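Acetylornithine aminotransferase (Aquifex aeolicus, PDB 2EH6) catalyses the pyridoxal-phosphate-dependent transfer of an amino group between N(2)-acetyl-L-ornithine and 2-oxoglutarate, a step of arginine biosynthesis. Local coordinates at residues K108-R111 / N116-K119; N300-K305 / E362-A367. One frame throughout, in Å; residues are numbered along the deposited sequence.

Contact 1: residues K108-R111 / N116-K119; sequences KYWR and NKWK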
ATOM      1  N   LYS A 108      16.153  11.972  -4.844  1.00 30.53           N
ATOM      2  CA  LYS A 108      16.564  11.920  -6.239  1.00 31.54           C
ATOM      3  C   LYS A 108      16.605  13.316  -6.854  1.00 33.21           C
ATOM      4  O   LYS A 108      17.453  13.606  -7.706  1.00 31.76           O
ATOM      5  CB  LYS A 108      15.637  11.018  -7.055  1.00 32.21           C
ATOM      6  CG  LYS A 108      16.114  10.838  -8.479  1.00 31.13           C
ATOM      7  CD  LYS A 108      15.468   9.661  -9.163  1.00 32.53           C
ATOM      8  CE  LYS A 108      16.026   9.489 -10.562  1.00 30.74           C
ATOM      9  NZ  LYS A 108      15.790  10.713 -11.392  1.00 31.20           N
ATOM     10  N   TYR A 109      15.702  14.182  -6.408  1.00 33.04           N
ATOM     11  CA  TYR A 109      15.645  15.552  -6.904  1.00 34.94           C
ATOM     12  C   TYR A 109      17.016  16.225  -6.800  1.00 35.66           C
ATOM     13  O   TYR A 109      17.534  16.759  -7.785  1.00 36.45           O
ATOM     14  CB  TYR A 109      14.630  16.358  -6.097  1.00 33.06           C
ATOM     15  CG  TYR A 109      14.622  17.835  -6.421  1.00 32.14           C
ATOM     16  CD1 TYR A 109      14.191  18.293  -7.663  1.00 33.01           C
ATOM     17  CD2 TYR A 109      15.038  18.775  -5.481  1.00 33.82           C
ATOM     18  CE1 TYR A 109      14.169  19.655  -7.962  1.00 33.99           C
ATOM     19  CE2 TYR A 109      15.023  20.141  -5.769  1.00 34.73           C
ATOM     20  CZ  TYR A 109      14.586  20.571  -7.009  1.00 35.77           C
ATOM     21  OH  TYR A 109      14.566  21.918  -7.298  1.00 38.64           O
ATOM     22  N   TRP A 110      17.593  16.193  -5.601  1.00 34.77           N
ATOM     23  CA  TRP A 110      18.893  16.808  -5.355  1.00 36.01           C
ATOM     24  C   TRP A 110      20.028  16.085  -6.066  1.00 36.37           C
ATOM     25  O   TRP A 110      21.024  16.705  -6.434  1.00 37.38           O
ATOM     26  CB  TRP A 110      19.165  16.886  -3.851  1.00 33.97           C
ATOM     27  CG  TRP A 110      18.252  17.841  -3.143  1.00 36.65           C
ATOM     28  CD1 TRP A 110      17.349  17.540  -2.163  1.00 36.48           C
ATOM     29  CD2 TRP A 110      18.140  19.252  -3.371  1.00 35.90           C
ATOM     30  NE1 TRP A 110      16.683  18.676  -1.768  1.00 36.13           N
ATOM     31  CE2 TRP A 110      17.150  19.741  -2.492  1.00 35.13           C
ATOM     32  CE3 TRP A 110      18.785  20.153  -4.234  1.00 37.17           C
ATOM     33  CZ2 TRP A 110      16.785  21.092  -2.449  1.00 35.99           C
ATOM     34  CZ3 TRP A 110      18.421  21.499  -4.192  1.00 35.69           C
ATOM     35  CH2 TRP A 110      17.431  21.953  -3.303  1.00 36.36           C
ATOM     36  N   ARG A 111      19.882  14.779  -6.259  1.00 36.54           N
ATOM     37  CA  ARG A 111      20.897  14.004  -6.962  1.00 37.34           C
ATOM     38  C   ARG A 111      20.918  14.413  -8.430  1.00 38.41           C
ATOM     39  O   ARG A 111      21.988  14.529  -9.038  1.00 37.40           O
ATOM     40  CB  ARG A 111      20.609  12.503  -6.854  1.00 36.80           C
ATOM     41  CG  ARG A 111      20.971  11.896  -5.509  1.00 36.68           C
ATOM     42  CD  ARG A 111      22.474  11.676  -5.388  1.00 36.65           C
ATOM     43  NE  ARG A 111      22.931  10.523  -6.162  1.00 36.63           N
ATOM     44  CZ  ARG A 111      22.804   9.255  -5.775  1.00 36.49           C
ATOM     45  NH1 ARG A 111      22.231   8.964  -4.615  1.00 36.90           N
ATOM     46  NH2 ARG A 111      23.255   8.274  -6.547  1.00 35.57           N
ATOM     47  N   ASN A 116      24.496  17.047  -2.882  1.00 52.29           N
ATOM     48  CA  ASN A 116      24.530  15.987  -1.881  1.00 52.52           C
ATOM     49  C   ASN A 116      23.639  16.255  -0.672  1.00 51.19           C
ATOM     50  O   ASN A 116      24.126  16.449   0.445  1.00 51.76           O
ATOM     51  CB  ASN A 116      25.975  15.755  -1.420  1.00 55.18           C
ATOM     52  CG  ASN A 116      26.088  14.649  -0.384  1.00 57.98           C
ATOM     53  OD1 ASN A 116      25.639  13.523  -0.604  1.00 59.36           O
ATOM     54  ND2 ASN A 116      26.697  14.968   0.754  1.00 59.42           N
ATOM     55  N   LYS A 117      22.332  16.270  -0.902  1.00 48.05           N
ATOM     56  CA  LYS A 117      21.372  16.489   0.172  1.00 45.69           C
ATOM     57  C   LYS A 117      20.541  15.219   0.284  1.00 43.24           C
ATOM     58  O   LYS A 117      19.842  14.849  -0.655  1.00 42.50           O
ATOM     59  CB  LYS A 117      20.463  17.674  -0.152  1.00 44.05           C
ATOM     60  CG  LYS A 117      21.191  18.990  -0.312  1.00 44.47           C
ATOM     61  CD  LYS A 117      20.205  20.117  -0.534  1.00 45.29           C
ATOM     62  CE  LYS A 117      20.892  21.465  -0.523  1.00 45.86           C
ATOM     63  NZ  LYS A 117      19.898  22.567  -0.504  1.00 46.89           N
ATOM     64  N   TRP A 118      20.622  14.549   1.424  1.00 41.21           N
ATOM     65  CA  TRP A 118      19.879  13.313   1.601  1.00 40.66           C
ATOM     66  C   TRP A 118      19.245  13.158   2.978  1.00 39.58           C
ATOM     67  O   TRP A 118      18.575  12.160   3.244  1.00 37.65           O
ATOM     68  CB  TRP A 118      20.783  12.106   1.318  1.00 42.15           C
ATOM     69  CG  TRP A 118      22.030  12.162   2.151  0.50 42.45           C
ATOM     70  CD1 TRP A 118      23.163  12.876   1.882  0.50 43.51           C
ATOM     71  CD2 TRP A 118      22.232  11.564   3.438  0.50 42.81           C
ATOM     72  NE1 TRP A 118      24.055  12.764   2.921  0.50 43.70           N
ATOM     73  CE2 TRP A 118      23.510  11.964   3.890  0.50 43.15           C
ATOM     74  CE3 TRP A 118      21.456  10.731   4.255  0.50 41.66           C
ATOM     75  CZ2 TRP A 118      24.029  11.559   5.125  0.50 42.17           C
ATOM     76  CZ3 TRP A 118      21.975  10.329   5.483  0.50 41.57           C
ATOM     77  CH2 TRP A 118      23.250  10.744   5.904  0.50 41.04           C
ATOM     78  N   LYS A 119      19.452  14.145   3.848  1.00 36.21           N
ATOM     79  CA  LYS A 119      18.893  14.098   5.193  1.00 35.12           C
ATOM     80  C   LYS A 119      17.521  14.756   5.256  1.00 32.79           C
ATOM     81  O   LYS A 119      17.162  15.571   4.410  1.00 32.12           O
ATOM     82  CB  LYS A 119      19.821  14.800   6.188  1.00 37.02           C
ATOM     83  CG  LYS A 119      21.219  14.214   6.277  1.00 39.72           C
ATOM     84  CD  LYS A 119      22.035  14.931   7.350  1.00 42.83           C
ATOM     85  CE  LYS A 119      23.457  14.396   7.406  1.00 43.22           C
ATOM     86  NZ  LYS A 119      24.245  15.073   8.471  1.00 46.82           N
TER
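The backbones of Trp110 and Lys117 come within 6.1 Å, CA to CA, where the chain turns back on itself. Residues 108-111 are helical and lie in the last turn of helix 95-112. Residues 116-118 are loop, and Lys119 begins strand 119-123. No hydrogen bond joins the two segments. The contact is one lysine laid over one indole.

Lys117 runs its extended chain across a face of the Trp110 ring system. Its CB starts over the CG and CD1 side. Lys117 CD then sits 3.7 Å from the centroid of the Trp110 five-membered ring, in a CH-pi contact. Further out, Lys117 NZ lies 4.0 Å from the centroid of the Trp110 six-membered ring and 21° off the normal, a cation-pi interaction over the face. Trp110 CG lies anti to the carbonyl carbon (chi1 -68°), which turns the indole toward the returning loop. Tyr109 CD2 lies 3.7 Å above the opposite face of Trp110, so the indole is held between the lysine and its own neighbour in the helix. Trp110 NE1 is also hydrogen-bonded to Ala174 O. A leucine in place of Trp110 would probably leave Ala174 O without this donor and Lys117 without an aromatic face for its ammonium.

Asp206 adds a weak, long ion pair to Lys117 NZ. Trp110 also packs on Leu208 of strand 208-212. Backbone bonds from Trp118 and Lys119 to Glu172, and from Lys119 to Ala174, lead into the pairing of strands 119-123 and 173-178. The contact thus closes the connection from helix 95-112 into strand 119-123, an inner strand of the large domain's sheet.

Contact 2: residues N300-K305 / E362-A367; sequences NYFKEK and EHIDRA
Two nearly parallel helices pack here, with Tyr301 and Phe302 of helix 275-308 meeting Ile364 and Asp365 of helix 361-374. The contact is partly buried and lies away from the cofactor. The short axes approach to 10.1 Å and cross at -21°. Phe302 and Ile364 form the closest backbone pair.

Ile364 is the apolar centre. Ile364 CG2 reaches Phe302 CD1 at 3.6 Å and also touches Tyr301 CD2. The other branch goes to the phenylalanine ring: Ile364 CD1 lies over one face, 4.2 Å from the centroid of the Phe302 ring and 26° off the normal, in a CH-pi contact. Phe302 and Ile364 stand roughly perpendicular. Tyr301 and Ile364 run alongside each other, pointing opposite ways.

The contact lies in the small domain of this fold-type I aminotransferase. Here the C-terminal end of helix 275-308 and helix 361-374 pack beside a mixed sheet built from both ends of the chain. Phe302 faces that layer. It packs on Leu321 of strand 320-324, and its ring meets those of Phe353 and Phe33. Ile364 also touches Phe33, so the same aromatic side chain borders both helices.

The polar part of the contact lies on the other side of Ile364. Tyr301 has CG anti to the backbone N, which carries the phenol across to the second helix. Tyr301 OH donates a short hydrogen bond of 2.6 Å to Asp365 OD1. Asp365 OD1 accepts it on its syn lone pair and sits at the edge of the phenol ring, near its plane, while the carboxylate is turned 64° from the ring. Lys305 CG lies over one face of the Tyr301 ring, offset toward the rim. Lys305 NZ is 5.4 Å from Asp365 OD1, too far for a salt bridge, though its charge may still favour the ionised carboxylate.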
ATOM      1  N   ASN A 300     -16.934  24.389  13.166  1.00 34.60           N
ATOM      2  CA  ASN A 300     -16.827  25.445  14.169  1.00 36.11           C
ATOM      3  C   ASN A 300     -17.879  25.234  15.248  1.00 33.68           C
ATOM      4  O   ASN A 300     -17.626  25.454  16.431  1.00 33.42           O
ATOM      5  CB  ASN A 300     -17.006  26.822  13.526  1.00 39.00           C
ATOM      6  CG  ASN A 300     -15.928  27.129  12.510  1.00 44.62           C
ATOM      7  OD1 ASN A 300     -14.752  26.835  12.732  1.00 47.34           O
ATOM      8  ND2 ASN A 300     -16.318  27.730  11.391  1.00 46.68           N
ATOM      9  N   TYR A 301     -19.063  24.804  14.825  1.00 34.15           N
ATOM     10  CA  TYR A 301     -20.165  24.531  15.741  1.00 33.50           C
ATOM     11  C   TYR A 301     -19.707  23.481  16.752  1.00 33.61           C
ATOM     12  O   TYR A 301     -19.807  23.672  17.963  1.00 32.28           O
ATOM     13  CB  TYR A 301     -21.363  23.992  14.956  1.00 34.78           C
ATOM     14  CG  TYR A 301     -22.580  23.671  15.795  1.00 37.37           C
ATOM     15  CD1 TYR A 301     -23.392  24.687  16.298  1.00 38.80           C
ATOM     16  CD2 TYR A 301     -22.932  22.349  16.068  1.00 37.39           C
ATOM     17  CE1 TYR A 301     -24.528  24.396  17.051  1.00 38.76           C
ATOM     18  CE2 TYR A 301     -24.065  22.047  16.821  1.00 38.38           C
ATOM     19  CZ  TYR A 301     -24.857  23.075  17.308  1.00 39.69           C
ATOM     20  OH  TYR A 301     -25.979  22.788  18.052  1.00 39.29           O
ATOM     21  N   PHE A 302     -19.198  22.370  16.231  1.00 32.71           N
ATOM     22  CA  PHE A 302     -18.720  21.261  17.049  1.00 33.42           C
ATOM     23  C   PHE A 302     -17.619  21.705  18.013  1.00 33.88           C
ATOM     24  O   PHE A 302     -17.664  21.395  19.202  1.00 31.75           O
ATOM     25  CB  PHE A 302     -18.223  20.138  16.120  1.00 34.48           C
ATOM     26  CG  PHE A 302     -17.807  18.871  16.831  1.00 33.69           C
ATOM     27  CD1 PHE A 302     -18.256  18.577  18.114  1.00 34.53           C
ATOM     28  CD2 PHE A 302     -17.002  17.941  16.182  1.00 33.70           C
ATOM     29  CE1 PHE A 302     -17.906  17.372  18.737  1.00 34.07           C
ATOM     30  CE2 PHE A 302     -16.651  16.738  16.797  1.00 33.69           C
ATOM     31  CZ  PHE A 302     -17.103  16.455  18.073  1.00 32.37           C
ATOM     32  N   LYS A 303     -16.635  22.442  17.508  1.00 35.36           N
ATOM     33  CA  LYS A 303     -15.543  22.905  18.355  1.00 36.73           C
ATOM     34  C   LYS A 303     -16.073  23.735  19.524  1.00 37.89           C
ATOM     35  O   LYS A 303     -15.652  23.553  20.670  1.00 38.18           O
ATOM     36  CB  LYS A 303     -14.539  23.724  17.534  1.00 37.45           C
ATOM     37  CG  LYS A 303     -13.234  24.020  18.264  1.00 38.74           C
ATOM     38  CD  LYS A 303     -12.206  24.662  17.339  1.00 38.61           C
ATOM     39  CE  LYS A 303     -10.873  24.865  18.046  1.00 40.58           C
ATOM     40  NZ  LYS A 303      -9.847  25.479  17.152  1.00 40.41           N
ATOM     41  N   GLU A 304     -17.009  24.635  19.242  1.00 38.35           N
ATOM     42  CA  GLU A 304     -17.574  25.468  20.296  1.00 40.98           C
ATOM     43  C   GLU A 304     -18.309  24.653  21.356  1.00 40.12           C
ATOM     44  O   GLU A 304     -18.191  24.933  22.550  1.00 39.49           O
ATOM     45  CB  GLU A 304     -18.514  26.520  19.701  1.00 43.51           C
ATOM     46  CG  GLU A 304     -17.783  27.599  18.919  1.00 49.65           C
ATOM     47  CD  GLU A 304     -16.637  28.214  19.714  1.00 52.66           C
ATOM     48  OE1 GLU A 304     -16.889  28.758  20.815  1.00 52.62           O
ATOM     49  OE2 GLU A 304     -15.481  28.148  19.237  1.00 54.47           O
ATOM     50  N   LYS A 305     -19.066  23.650  20.922  1.00 39.60           N
ATOM     51  CA  LYS A 305     -19.801  22.802  21.854  1.00 39.19           C
ATOM     52  C   LYS A 305     -18.826  22.017  22.729  1.00 39.32           C
ATOM     53  O   LYS A 305     -19.078  21.799  23.914  1.00 38.46           O
ATOM     54  CB  LYS A 305     -20.714  21.835  21.094  1.00 41.10           C
ATOM     55  CG  LYS A 305     -21.798  22.519  20.275  1.00 42.79           C
ATOM     56  CD  LYS A 305     -22.671  23.409  21.153  1.00 45.72           C
ATOM     57  CE  LYS A 305     -23.704  24.155  20.332  1.00 47.65           C
ATOM     58  NZ  LYS A 305     -24.614  24.974  21.181  1.00 50.11           N
ATOM     59  N   GLU A 362     -27.289  18.426  13.852  1.00 40.63           N
ATOM     60  CA  GLU A 362     -28.151  17.555  14.642  1.00 42.60           C
ATOM     61  C   GLU A 362     -27.345  16.368  15.162  1.00 41.42           C
ATOM     62  O   GLU A 362     -27.531  15.930  16.296  1.00 41.58           O
ATOM     63  CB  GLU A 362     -29.314  17.049  13.787  1.00 45.66           C
ATOM     64  CG  GLU A 362     -30.258  16.109  14.515  1.00 51.52           C
ATOM     65  CD  GLU A 362     -31.239  15.433  13.575  1.00 55.11           C
ATOM     66  OE1 GLU A 362     -30.796  14.606  12.746  1.00 57.19           O
ATOM     67  OE2 GLU A 362     -32.451  15.731  13.661  1.00 58.00           O
ATOM     68  N   HIS A 363     -26.454  15.851  14.321  1.00 41.26           N
ATOM     69  CA  HIS A 363     -25.601  14.717  14.680  1.00 40.26           C
ATOM     70  C   HIS A 363     -24.572  15.145  15.721  1.00 38.05           C
ATOM     71  O   HIS A 363     -24.281  14.409  16.667  1.00 37.06           O
ATOM     72  CB  HIS A 363     -24.883  14.193  13.438  1.00 42.32           C
ATOM     73  CG  HIS A 363     -25.804  13.638  12.397  1.00 46.18           C
ATOM     74  ND1 HIS A 363     -25.485  13.622  11.054  1.00 46.36           N
ATOM     75  CD2 HIS A 363     -27.017  13.048  12.505  1.00 46.83           C
ATOM     76  CE1 HIS A 363     -26.464  13.045  10.380  1.00 46.64           C
ATOM     77  NE2 HIS A 363     -27.405  12.686  11.237  1.00 48.10           N
ATOM     78  N   ILE A 364     -24.021  16.340  15.538  1.00 35.47           N
ATOM     79  CA  ILE A 364     -23.041  16.876  16.471  1.00 34.93           C
ATOM     80  C   ILE A 364     -23.664  16.945  17.865  1.00 34.94           C
ATOM     81  O   ILE A 364     -23.043  16.555  18.852  1.00 34.64           O
ATOM     82  CB  ILE A 364     -22.580  18.295  16.050  1.00 34.23           C
ATOM     83  CG1 ILE A 364     -21.855  18.237  14.701  1.00 34.58           C
ATOM     84  CG2 ILE A 364     -21.676  18.892  17.119  1.00 35.16           C
ATOM     85  CD1 ILE A 364     -20.614  17.352  14.681  1.00 30.63           C
ATOM     86  N   ASP A 365     -24.898  17.434  17.940  1.00 35.49           N
ATOM     87  CA  ASP A 365     -25.588  17.544  19.223  1.00 37.08           C
ATOM     88  C   ASP A 365     -25.701  16.190  19.905  1.00 36.80           C
ATOM     89  O   ASP A 365     -25.509  16.075  21.117  1.00 37.84           O
ATOM     90  CB  ASP A 365     -26.987  18.143  19.038  1.00 37.32           C
ATOM     91  CG  ASP A 365     -26.944  19.581  18.569  1.00 38.40           C
ATOM     92  OD1 ASP A 365     -25.964  20.280  18.904  1.00 38.02           O
ATOM     93  OD2 ASP A 365     -27.892  20.015  17.877  1.00 39.70           O
ATOM     94  N   ARG A 366     -26.013  15.171  19.116  1.00 37.38           N
ATOM     95  CA  ARG A 366     -26.147  13.811  19.618  1.00 38.52           C
ATOM     96  C   ARG A 366     -24.851  13.380  20.291  1.00 37.91           C
ATOM     97  O   ARG A 366     -24.859  12.875  21.416  1.00 38.16           O
ATOM     98  CB  ARG A 366     -26.461  12.863  18.458  1.00 42.49           C
ATOM     99  CG  ARG A 366     -27.736  13.200  17.705  1.00 48.62           C
ATOM    100  CD  ARG A 366     -28.947  12.601  18.388  1.00 52.97           C
ATOM    101  NE  ARG A 366     -28.877  11.142  18.398  1.00 58.23           N
ATOM    102  CZ  ARG A 366     -29.773  10.348  18.976  1.00 60.39           C
ATOM    103  NH1 ARG A 366     -30.822  10.868  19.603  1.00 61.86           N
ATOM    104  NH2 ARG A 366     -29.620   9.031  18.929  1.00 61.59           N
ATOM    105  N   ALA A 367     -23.734  13.583  19.596  1.00 36.28           N
ATOM    106  CA  ALA A 367     -22.426  13.211  20.125  1.00 36.06           C
ATOM    107  C   ALA A 367     -22.083  14.020  21.374  1.00 35.70           C
ATOM    108  O   ALA A 367     -21.562  13.480  22.351  1.00 35.65           O
ATOM    109  CB  ALA A 367     -21.355  13.414  19.061  1.00 35.66           C
TER

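Contact 1 closes before contact 2 opens along the chain. Their centres are 46 Å apart and their nearest atoms about 31 Å, on opposite sides of the chain's centre. They share no helix, strand or sheet. Contact 1 joins the end of helix 95-112 to the loop that leads into strand 119-123 of the large domain's sheet. Contact 2 joins helices 275-308 and 361-374 beside the other mixed sheet, in the small domain. Contact 1 has the second subunit close by, through a salt bridge from Arg111 to Glu148 of that subunit. So one contact fastens a connection in the large domain beside the dimer partner, and the other packs helices of the small domain within one subunit.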